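Long-range contacts in hypothetical protein (Nostoc punctiforme, PDB 2O62), which is of unknown function but is built from two antiparallel beta-sheet domains related to the calycins, a superfamily many of whose members bind small ligands: residues A[102-108]-A[120-126]; A[33-38]-A[50-55]. All coordinates share one frame. Residues are numbered along the deposited sequence.

Contact 1 of 2, residues A[102-108]-A[120-126]; sequences NRRLRLV and LTLIREH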
ATOM      1  N   ASN A 102      -4.582   6.096  15.454  1.00 22.06           N
ATOM      2  CA  ASN A 102      -5.466   4.984  15.878  1.00 21.69           C
ATOM      3  C   ASN A 102      -5.906   4.046  14.750  1.00 21.46           C
ATOM      4  O   ASN A 102      -6.814   3.261  14.941  1.00 20.53           O
ATOM      5  CB  ASN A 102      -6.744   5.513  16.598  1.00 21.55           C
ATOM      6  CG  ASN A 102      -7.788   6.117  15.628  1.00 24.22           C
ATOM      7  OD1 ASN A 102      -7.443   6.989  14.788  1.00 28.79           O
ATOM      8  ND2 ASN A 102      -9.077   5.681  15.757  1.00 19.25           N
ATOM      9  N   ARG A 103      -5.334   4.211  13.567  1.00 20.86           N
ATOM     10  CA  ARG A 103      -5.777   3.535  12.359  1.00 19.66           C
ATOM     11  C   ARG A 103      -4.660   2.770  11.700  1.00 20.47           C
ATOM     12  O   ARG A 103      -3.496   3.184  11.741  1.00 20.02           O
ATOM     13  CB  ARG A 103      -6.277   4.559  11.317  1.00 21.32           C
ATOM     14  CG  ARG A 103      -7.624   5.195  11.638  1.00 20.25           C
ATOM     15  CD  ARG A 103      -8.846   4.291  11.501  1.00 22.05           C
ATOM     16  NE  ARG A 103      -8.668   3.374  10.382  1.00 22.10           N
ATOM     17  CZ  ARG A 103      -8.936   3.655   9.116  1.00 21.38           C
ATOM     18  NH1 ARG A 103      -9.560   4.780   8.805  1.00 21.04           N
ATOM     19  NH2 ARG A 103      -8.626   2.767   8.174  1.00 21.26           N
ATOM     20  N   ARG A 104      -5.032   1.664  11.065  1.00 20.29           N
ATOM     21  CA  ARG A 104      -4.223   1.071  10.005  1.00 20.85           C
ATOM     22  C   ARG A 104      -5.092   0.973   8.773  1.00 21.11           C
ATOM     23  O   ARG A 104      -6.328   0.811   8.864  1.00 20.81           O
ATOM     24  CB  ARG A 104      -3.640  -0.288  10.352  1.00 20.68           C
ATOM     25  CG  ARG A 104      -2.977  -0.351  11.688  1.00 22.59           C
ATOM     26  CD  ARG A 104      -2.022  -1.511  11.794  1.00 22.54           C
ATOM     27  NE  ARG A 104      -2.691  -2.791  11.735  1.00 21.58           N
ATOM     28  CZ  ARG A 104      -2.107  -3.975  11.858  1.00 24.82           C
ATOM     29  NH1 ARG A 104      -0.808  -4.064  12.070  1.00 23.56           N
ATOM     30  NH2 ARG A 104      -2.828  -5.087  11.783  1.00 25.08           N
ATOM     31  N   LEU A 105      -4.457   1.108   7.618  1.00 20.86           N
ATOM     32  CA  LEU A 105      -5.105   0.840   6.344  1.00 21.00           C
ATOM     33  C   LEU A 105      -4.170  -0.050   5.601  1.00 20.83           C
ATOM     34  O   LEU A 105      -3.029   0.368   5.298  1.00 20.30           O
ATOM     35  CB  LEU A 105      -5.335   2.091   5.492  1.00 21.73           C
ATOM     36  CG  LEU A 105      -5.818   1.563   4.112  1.00 27.08           C
ATOM     37  CD1 LEU A 105      -7.361   1.474   4.110  1.00 27.81           C
ATOM     38  CD2 LEU A 105      -5.321   2.186   2.921  1.00 27.36           C
ATOM     39  N   ARG A 106      -4.634  -1.269   5.318  1.00 21.14           N
ATOM     40  CA  ARG A 106      -3.767  -2.279   4.728  1.00 21.12           C
ATOM     41  C   ARG A 106      -4.406  -2.730   3.431  1.00 22.16           C
ATOM     42  O   ARG A 106      -5.591  -3.068   3.411  1.00 22.86           O
ATOM     43  CB  ARG A 106      -3.542  -3.440   5.648  1.00 21.53           C
ATOM     44  CG  ARG A 106      -3.140  -2.992   6.974  1.00 21.94           C
ATOM     45  CD  ARG A 106      -2.622  -4.099   7.871  1.00 23.03           C
ATOM     46  NE  ARG A 106      -3.656  -4.904   8.502  1.00 22.16           N
ATOM     47  CZ  ARG A 106      -3.739  -6.234   8.436  1.00 23.07           C
ATOM     48  NH1 ARG A 106      -2.907  -6.952   7.691  1.00 23.86           N
ATOM     49  NH2 ARG A 106      -4.646  -6.876   9.155  1.00 21.05           N
ATOM     50  N   LEU A 107      -3.644  -2.653   2.354  1.00 21.02           N
ATOM     51  CA  LEU A 107      -4.163  -2.970   1.044  1.00 21.25           C
ATOM     52  C   LEU A 107      -3.374  -4.118   0.429  1.00 20.41           C
ATOM     53  O   LEU A 107      -2.171  -4.015   0.240  1.00 19.83           O
ATOM     54  CB  LEU A 107      -4.147  -1.720   0.135  1.00 20.84           C
ATOM     55  CG  LEU A 107      -4.977  -1.759  -1.172  1.00 26.12           C
ATOM     56  CD1 LEU A 107      -5.500  -0.401  -1.527  1.00 30.54           C
ATOM     57  CD2 LEU A 107      -4.140  -2.235  -2.315  1.00 27.97           C
ATOM     58  N   VAL A 108      -4.076  -5.199   0.100  1.00 20.34           N
ATOM     59  CA  VAL A 108      -3.540  -6.318  -0.624  1.00 20.21           C
ATOM     60  C   VAL A 108      -3.996  -6.312  -2.101  1.00 19.84           C
ATOM     61  O   VAL A 108      -5.192  -6.143  -2.411  1.00 19.86           O
ATOM     62  CB  VAL A 108      -3.993  -7.647   0.010  1.00 21.40           C
ATOM     63  CG1 VAL A 108      -3.327  -8.802  -0.644  1.00 22.62           C
ATOM     64  CG2 VAL A 108      -3.715  -7.641   1.482  1.00 21.86           C
ATOM     65  N   LEU A 120      -8.508  -7.168  -4.935  1.00 22.13           N
ATOM     66  CA  LEU A 120      -7.881  -6.502  -3.801  1.00 22.93           C
ATOM     67  C   LEU A 120      -8.573  -6.789  -2.485  1.00 22.03           C
ATOM     68  O   LEU A 120      -9.783  -7.045  -2.437  1.00 22.48           O
ATOM     69  CB  LEU A 120      -7.905  -5.014  -3.984  1.00 23.74           C
ATOM     70  CG  LEU A 120      -7.574  -4.354  -5.333  1.00 30.75           C
ATOM     71  CD1 LEU A 120      -8.323  -3.077  -5.423  1.00 35.69           C
ATOM     72  CD2 LEU A 120      -6.142  -4.035  -5.460  1.00 32.21           C
ATOM     73  N   THR A 121      -7.794  -6.676  -1.423  1.00 21.77           N
ATOM     74  CA  THR A 121      -8.309  -6.782  -0.069  1.00 21.23           C
ATOM     75  C   THR A 121      -7.956  -5.453   0.620  1.00 21.16           C
ATOM     76  O   THR A 121      -6.826  -4.993   0.575  1.00 21.73           O
ATOM     77  CB  THR A 121      -7.732  -7.998   0.668  1.00 22.74           C
ATOM     78  OG1 THR A 121      -7.969  -9.193  -0.091  1.00 25.02           O
ATOM     79  CG2 THR A 121      -8.388  -8.144   2.074  1.00 24.07           C
ATOM     80  N   LEU A 122      -8.949  -4.828   1.215  1.00 19.89           N
ATOM     81  CA  LEU A 122      -8.785  -3.596   1.952  1.00 19.36           C
ATOM     82  C   LEU A 122      -9.117  -3.876   3.378  1.00 20.02           C
ATOM     83  O   LEU A 122     -10.204  -4.311   3.668  1.00 20.26           O
ATOM     84  CB  LEU A 122      -9.683  -2.517   1.390  1.00 20.87           C
ATOM     85  CG  LEU A 122      -9.377  -1.093   1.832  1.00 21.39           C
ATOM     86  CD1 LEU A 122      -8.065  -0.622   1.199  1.00 26.35           C
ATOM     87  CD2 LEU A 122     -10.545  -0.238   1.361  1.00 22.02           C
ATOM     88  N   ILE A 123      -8.127  -3.704   4.257  1.00 20.41           N
ATOM     89  CA  ILE A 123      -8.291  -3.986   5.643  1.00 19.67           C
ATOM     90  C   ILE A 123      -8.231  -2.641   6.380  1.00 20.23           C
ATOM     91  O   ILE A 123      -7.166  -2.013   6.486  1.00 20.75           O
ATOM     92  CB  ILE A 123      -7.212  -4.938   6.134  1.00 20.23           C
ATOM     93  CG1 ILE A 123      -7.223  -6.241   5.297  1.00 21.14           C
ATOM     94  CG2 ILE A 123      -7.395  -5.223   7.612  1.00 21.56           C
ATOM     95  CD1 ILE A 123      -5.982  -7.169   5.528  1.00 21.96           C
ATOM     96  N   ARG A 124      -9.384  -2.214   6.887  1.00 19.54           N
ATOM     97  CA  ARG A 124      -9.526  -0.928   7.584  1.00 19.86           C
ATOM     98  C   ARG A 124      -9.699  -1.182   9.060  1.00 19.98           C
ATOM     99  O   ARG A 124     -10.723  -1.692   9.463  1.00 20.28           O
ATOM    100  CB  ARG A 124     -10.741  -0.154   7.062  1.00 20.58           C
ATOM    101  CG  ARG A 124     -10.601   0.256   5.613  1.00 20.90           C
ATOM    102  CD  ARG A 124     -11.928   0.628   5.009  1.00 20.61           C
ATOM    103  NE  ARG A 124     -12.692  -0.545   4.636  1.00 19.95           N
ATOM    104  CZ  ARG A 124     -13.913  -0.517   4.091  1.00 21.58           C
ATOM    105  NH1 ARG A 124     -14.516   0.618   3.862  1.00 22.06           N
ATOM    106  NH2 ARG A 124     -14.488  -1.649   3.750  1.00 21.73           N
ATOM    107  N   GLU A 125      -8.707  -0.774   9.844  1.00 19.95           N
ATOM    108  CA  GLU A 125      -8.612  -1.128  11.242  1.00 18.95           C
ATOM    109  C   GLU A 125      -8.463   0.102  12.104  1.00 19.35           C
ATOM    110  O   GLU A 125      -7.760   1.040  11.746  1.00 19.54           O
ATOM    111  CB  GLU A 125      -7.429  -2.049  11.474  1.00 20.47           C
ATOM    112  CG  GLU A 125      -7.633  -3.459  10.911  1.00 20.97           C
ATOM    113  CD  GLU A 125      -6.363  -4.246  10.825  1.00 21.13           C
ATOM    114  OE1 GLU A 125      -5.296  -3.653  10.577  1.00 20.51           O
ATOM    115  OE2 GLU A 125      -6.412  -5.486  10.986  1.00 25.23           O
ATOM    116  N   HIS A 126      -9.123   0.068  13.253  1.00 19.13           N
ATOM    117  CA  HIS A 126      -9.028   1.112  14.270  1.00 19.59           C
ATOM    118  C   HIS A 126      -8.741   0.417  15.599  1.00 19.13           C
ATOM    119  O   HIS A 126      -9.173  -0.729  15.895  1.00 18.64           O
ATOM    120  CB  HIS A 126     -10.300   1.959  14.336  1.00 19.54           C
ATOM    121  CG  HIS A 126     -11.522   1.178  14.671  1.00 20.54           C
ATOM    122  ND1 HIS A 126     -12.258   0.498  13.719  1.00 18.02           N
ATOM    123  CD2 HIS A 126     -12.106   0.911  15.867  1.00 22.53           C
ATOM    124  CE1 HIS A 126     -13.256  -0.131  14.318  1.00 20.20           C
ATOM    125  NE2 HIS A 126     -13.181   0.094  15.621  1.00 22.36           N
TER
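A buried carboxylate shared by two arginines distinguishes this antiparallel pair. Glu125 OE1 accepts Arg104 NE at 3.0 Å and Arg106 NE at 2.9 Å, while Glu125 OE2 takes Arg106 NH2 at 2.9 Å. The salt-bridge network forms because all three residues point to one face: Arg104 is directly paired with Glu125, and Arg106 is two residues further along. Ile123 CD1 lies over one face of the Arg106 guanidinium. Beyond the segments, Arg106 also pairs with Glu95, and Arg104 bonds to Asn12 and makes a cation-pi contact with Trp16. The backbone is regular, with Arg104–Glu125, Arg106–Ile123 and Val108–Thr121 as hydrogen-bonded pairs, each closed by two mutual N-H...O bonds. Glu125 O receives a second donor, Arg103 NE at 2.9 Å; Arg103 also reaches Asp217. On the Leu105, Leu107 and Leu122 face, Leu122 CD1 sits 3.7 Å from both Leu105 CD1 and Leu107 CD1. These leucines pack on Ala219 and Ala221 of strand 219-224, joining the two domains. Within its own sheet, the hairpin of strands 103-111 and 117-127 lies between strand 93-100, beside its first arm, and strand 14-23, beside its second.

Contact 2 of 2, residues A[33-38]-A[50-55]; sequences TSSRLC and LTLSRS
This is a regular antiparallel hairpin pairing near one end of the N-terminal sheet, with strand 33-38 running at 174° to strand 50-54 and the axes 4.6 Å apart. Both backbones are extended. Arg36–Ser53 and Cys38–Thr51 are hydrogen-bonded pairs: Arg36 N to Ser53 O is 2.9 Å, Ser53 N to Arg36 O 2.8 Å, Cys38 N to Thr51 O 2.8 Å and Thr51 N to Cys38 O 2.9 Å. A further hydrogen bond, Ser55 N to Ser34 O at 2.9 Å, extends the pairing. Ser35–Arg54 and Leu37–Leu52 are non-hydrogen-bonded pairs, CA atoms 4.4 Å apart, and share one face. There Leu37 (t, t) places CD2 4.2 Å from Leu50 CD1, and Leu52 (t, p) brings CD1 within 4.1 Å of Leu37 CB. On the other face Arg36 leads away to a salt bridge with Glu17 and Ser53 OG bonds to Asp59. Main-chain bonds thus join strands whose faces differ: Leu37 and Leu52 are buried on one, beside Ser35 and Arg54, while Arg36, Cys38, Thr51 and Ser53 on the other are at least partly exposed.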
ATOM      1  N   THR A  33     -15.818  -9.067   5.997  1.00 19.59           N
ATOM      2  CA  THR A  33     -15.937  -9.842   7.212  0.50 18.90           C
ATOM      3  C   THR A  33     -15.371  -9.021   8.336  1.00 18.96           C
ATOM      4  O   THR A  33     -14.209  -8.585   8.258  1.00 18.25           O
ATOM      5  CB  THR A  33     -15.163 -11.154   7.125  0.50 19.03           C
ATOM      6  OG1 THR A  33     -15.519 -11.847   5.924  0.50 19.17           O
ATOM      7  CG2 THR A  33     -15.457 -12.014   8.348  0.50 18.10           C
ATOM      8  N   SER A  34     -16.158  -8.828   9.389  1.00 19.36           N
ATOM      9  CA  SER A  34     -15.673  -8.097  10.536  1.00 19.68           C
ATOM     10  C   SER A  34     -14.535  -8.861  11.234  1.00 19.93           C
ATOM     11  O   SER A  34     -14.472 -10.116  11.257  1.00 18.92           O
ATOM     12  CB  SER A  34     -16.837  -7.732  11.495  1.00 20.69           C
ATOM     13  OG  SER A  34     -17.304  -8.890  12.182  1.00 22.22           O
ATOM     14  N   SER A  35     -13.616  -8.082  11.779  1.00 18.65           N
ATOM     15  CA  SER A  35     -12.366  -8.619  12.322  1.00 19.52           C
ATOM     16  C   SER A  35     -11.899  -7.938  13.620  1.00 19.62           C
ATOM     17  O   SER A  35     -12.213  -6.767  13.914  1.00 18.54           O
ATOM     18  CB  SER A  35     -11.280  -8.533  11.255  1.00 18.95           C
ATOM     19  OG  SER A  35     -10.972  -7.188  10.942  1.00 19.53           O
ATOM     20  N   ARG A  36     -11.200  -8.747  14.428  1.00 20.42           N
ATOM     21  CA  ARG A  36     -10.478  -8.283  15.609  0.50 21.04           C
ATOM     22  C   ARG A  36      -9.129  -8.997  15.566  1.00 21.23           C
ATOM     23  O   ARG A  36      -9.079 -10.234  15.501  1.00 21.03           O
ATOM     24  CB  ARG A  36     -11.223  -8.640  16.903  0.50 21.24           C
ATOM     25  CG  ARG A  36     -10.722  -7.923  18.148  0.50 21.62           C
ATOM     26  CD  ARG A  36     -11.698  -8.055  19.347  0.50 22.83           C
ATOM     27  NE  ARG A  36     -11.098  -7.614  20.615  0.50 26.56           N
ATOM     28  CZ  ARG A  36     -11.450  -6.540  21.331  0.50 26.89           C
ATOM     29  NH1 ARG A  36     -12.438  -5.727  20.945  0.50 28.91           N
ATOM     30  NH2 ARG A  36     -10.802  -6.286  22.461  0.50 26.36           N
ATOM     31  N   LEU A  37      -8.052  -8.209  15.566  1.00 22.58           N
ATOM     32  CA  LEU A  37      -6.686  -8.712  15.436  1.00 22.19           C
ATOM     33  C   LEU A  37      -5.943  -8.200  16.635  1.00 23.11           C
ATOM     34  O   LEU A  37      -5.714  -7.009  16.790  1.00 23.36           O
ATOM     35  CB  LEU A  37      -6.033  -8.230  14.147  1.00 22.65           C
ATOM     36  CG  LEU A  37      -4.704  -8.872  13.709  1.00 24.37           C
ATOM     37  CD1 LEU A  37      -4.519  -8.593  12.239  1.00 28.02           C
ATOM     38  CD2 LEU A  37      -3.559  -8.359  14.404  1.00 24.89           C
ATOM     39  N   CYS A  38      -5.587  -9.127  17.488  1.00 23.12           N
ATOM     40  CA  CYS A  38      -4.805  -8.780  18.669  0.50 23.49           C
ATOM     41  C   CYS A  38      -3.354  -9.164  18.447  1.00 23.24           C
ATOM     42  O   CYS A  38      -3.028 -10.280  18.111  1.00 23.27           O
ATOM     43  CB  CYS A  38      -5.323  -9.428  19.951  0.50 23.53           C
ATOM     44  SG  CYS A  38      -4.321  -9.031  21.426  0.65 25.21           S
ATOM     45  N   LEU A  50      -0.190 -13.349  17.707  1.00 23.81           N
ATOM     46  CA  LEU A  50      -1.232 -12.775  16.881  1.00 25.07           C
ATOM     47  C   LEU A  50      -2.498 -13.604  17.008  1.00 26.01           C
ATOM     48  O   LEU A  50      -2.442 -14.817  16.857  1.00 26.69           O
ATOM     49  CB  LEU A  50      -0.765 -12.754  15.437  1.00 25.90           C
ATOM     50  CG  LEU A  50      -1.745 -12.237  14.373  1.00 27.37           C
ATOM     51  CD1 LEU A  50      -0.995 -11.549  13.284  1.00 29.99           C
ATOM     52  CD2 LEU A  50      -2.633 -13.347  13.778  1.00 28.99           C
ATOM     53  N   THR A  51      -3.630 -12.962  17.335  1.00 26.20           N
ATOM     54  CA  THR A  51      -4.915 -13.670  17.440  1.00 25.85           C
ATOM     55  C   THR A  51      -5.849 -12.903  16.519  1.00 25.26           C
ATOM     56  O   THR A  51      -6.212 -11.783  16.842  1.00 24.73           O
ATOM     57  CB  THR A  51      -5.479 -13.705  18.874  1.00 26.87           C
ATOM     58  OG1 THR A  51      -4.532 -14.298  19.775  1.00 26.41           O
ATOM     59  CG2 THR A  51      -6.743 -14.551  18.932  1.00 28.15           C
ATOM     60  N   LEU A  52      -6.159 -13.496  15.363  1.00 24.85           N
ATOM     61  CA  LEU A  52      -7.100 -12.947  14.395  1.00 25.30           C
ATOM     62  C   LEU A  52      -8.449 -13.671  14.477  1.00 24.65           C
ATOM     63  O   LEU A  52      -8.564 -14.877  14.189  1.00 23.25           O
ATOM     64  CB  LEU A  52      -6.543 -13.014  12.982  1.00 24.96           C
ATOM     65  CG  LEU A  52      -7.478 -12.577  11.843  1.00 24.63           C
ATOM     66  CD1 LEU A  52      -7.898 -11.150  11.995  1.00 23.48           C
ATOM     67  CD2 LEU A  52      -6.809 -12.777  10.520  1.00 25.63           C
ATOM     68  N   SER A  53      -9.462 -12.928  14.924  1.00 25.31           N
ATOM     69  CA  SER A  53     -10.848 -13.407  14.923  1.00 25.08           C
ATOM     70  C   SER A  53     -11.588 -12.700  13.787  1.00 24.89           C
ATOM     71  O   SER A  53     -11.508 -11.483  13.655  1.00 24.01           O
ATOM     72  CB  SER A  53     -11.531 -13.090  16.250  1.00 25.75           C
ATOM     73  OG  SER A  53     -10.811 -13.637  17.319  1.00 27.55           O
ATOM     74  N   ARG A  54     -12.288 -13.474  12.958  1.00 24.31           N
ATOM     75  CA  ARG A  54     -13.183 -12.910  11.926  1.00 24.21           C
ATOM     76  C   ARG A  54     -14.589 -13.520  12.026  1.00 24.31           C
ATOM     77  O   ARG A  54     -14.757 -14.693  12.369  1.00 24.48           O
ATOM     78  CB  ARG A  54     -12.619 -13.124  10.516  1.00 24.56           C
ATOM     79  CG  ARG A  54     -11.426 -12.227  10.185  1.00 26.48           C
ATOM     80  CD  ARG A  54     -10.625 -12.730   9.028  1.00 30.06           C
ATOM     81  NE  ARG A  54     -10.179 -14.081   9.307  1.00 31.82           N
ATOM     82  CZ  ARG A  54      -9.457 -14.831   8.483  1.00 36.35           C
ATOM     83  NH1 ARG A  54      -9.043 -14.355   7.324  1.00 39.68           N
ATOM     84  NH2 ARG A  54      -9.121 -16.071   8.842  1.00 38.27           N
ATOM     85  N   SER A  55     -15.607 -12.719  11.740  1.00 24.08           N
ATOM     86  CA  SER A  55     -16.985 -13.169  11.911  0.50 23.49           C
ATOM     87  C   SER A  55     -17.283 -14.393  11.030  1.00 24.05           C
ATOM     88  O   SER A  55     -17.060 -14.358   9.828  1.00 24.34           O
ATOM     89  CB  SER A  55     -17.953 -12.034  11.585  0.50 22.67           C
ATOM     90  OG  SER A  55     -19.273 -12.359  11.957  0.50 16.92           O
TER

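Contacts 1 and 2 are two hairpins of one sheet, contact 2 earlier in the chain, their centres 13 Å apart, with strand 14-23 lying between strands 29-42 and 117-127. They also meet directly across the concave side of the curved sheet: Leu37 CD1 of contact 2 lies 3.5 Å from Arg106 NH2, 3.8 Å from Glu125 OE2 and 3.9 Å from Arg104 NH2 of contact 1. An apolar side chain thus packs against the charged network, and Phe20 touches both contacts. No functional site is established. His126 NE2 hydrogen-bonds a bound glycerol, probably from the crystallisation liquor, and the Arg36 side chain is about 6 Å from one at the nearest atoms; both residues belong to the faces turned away from this meeting point.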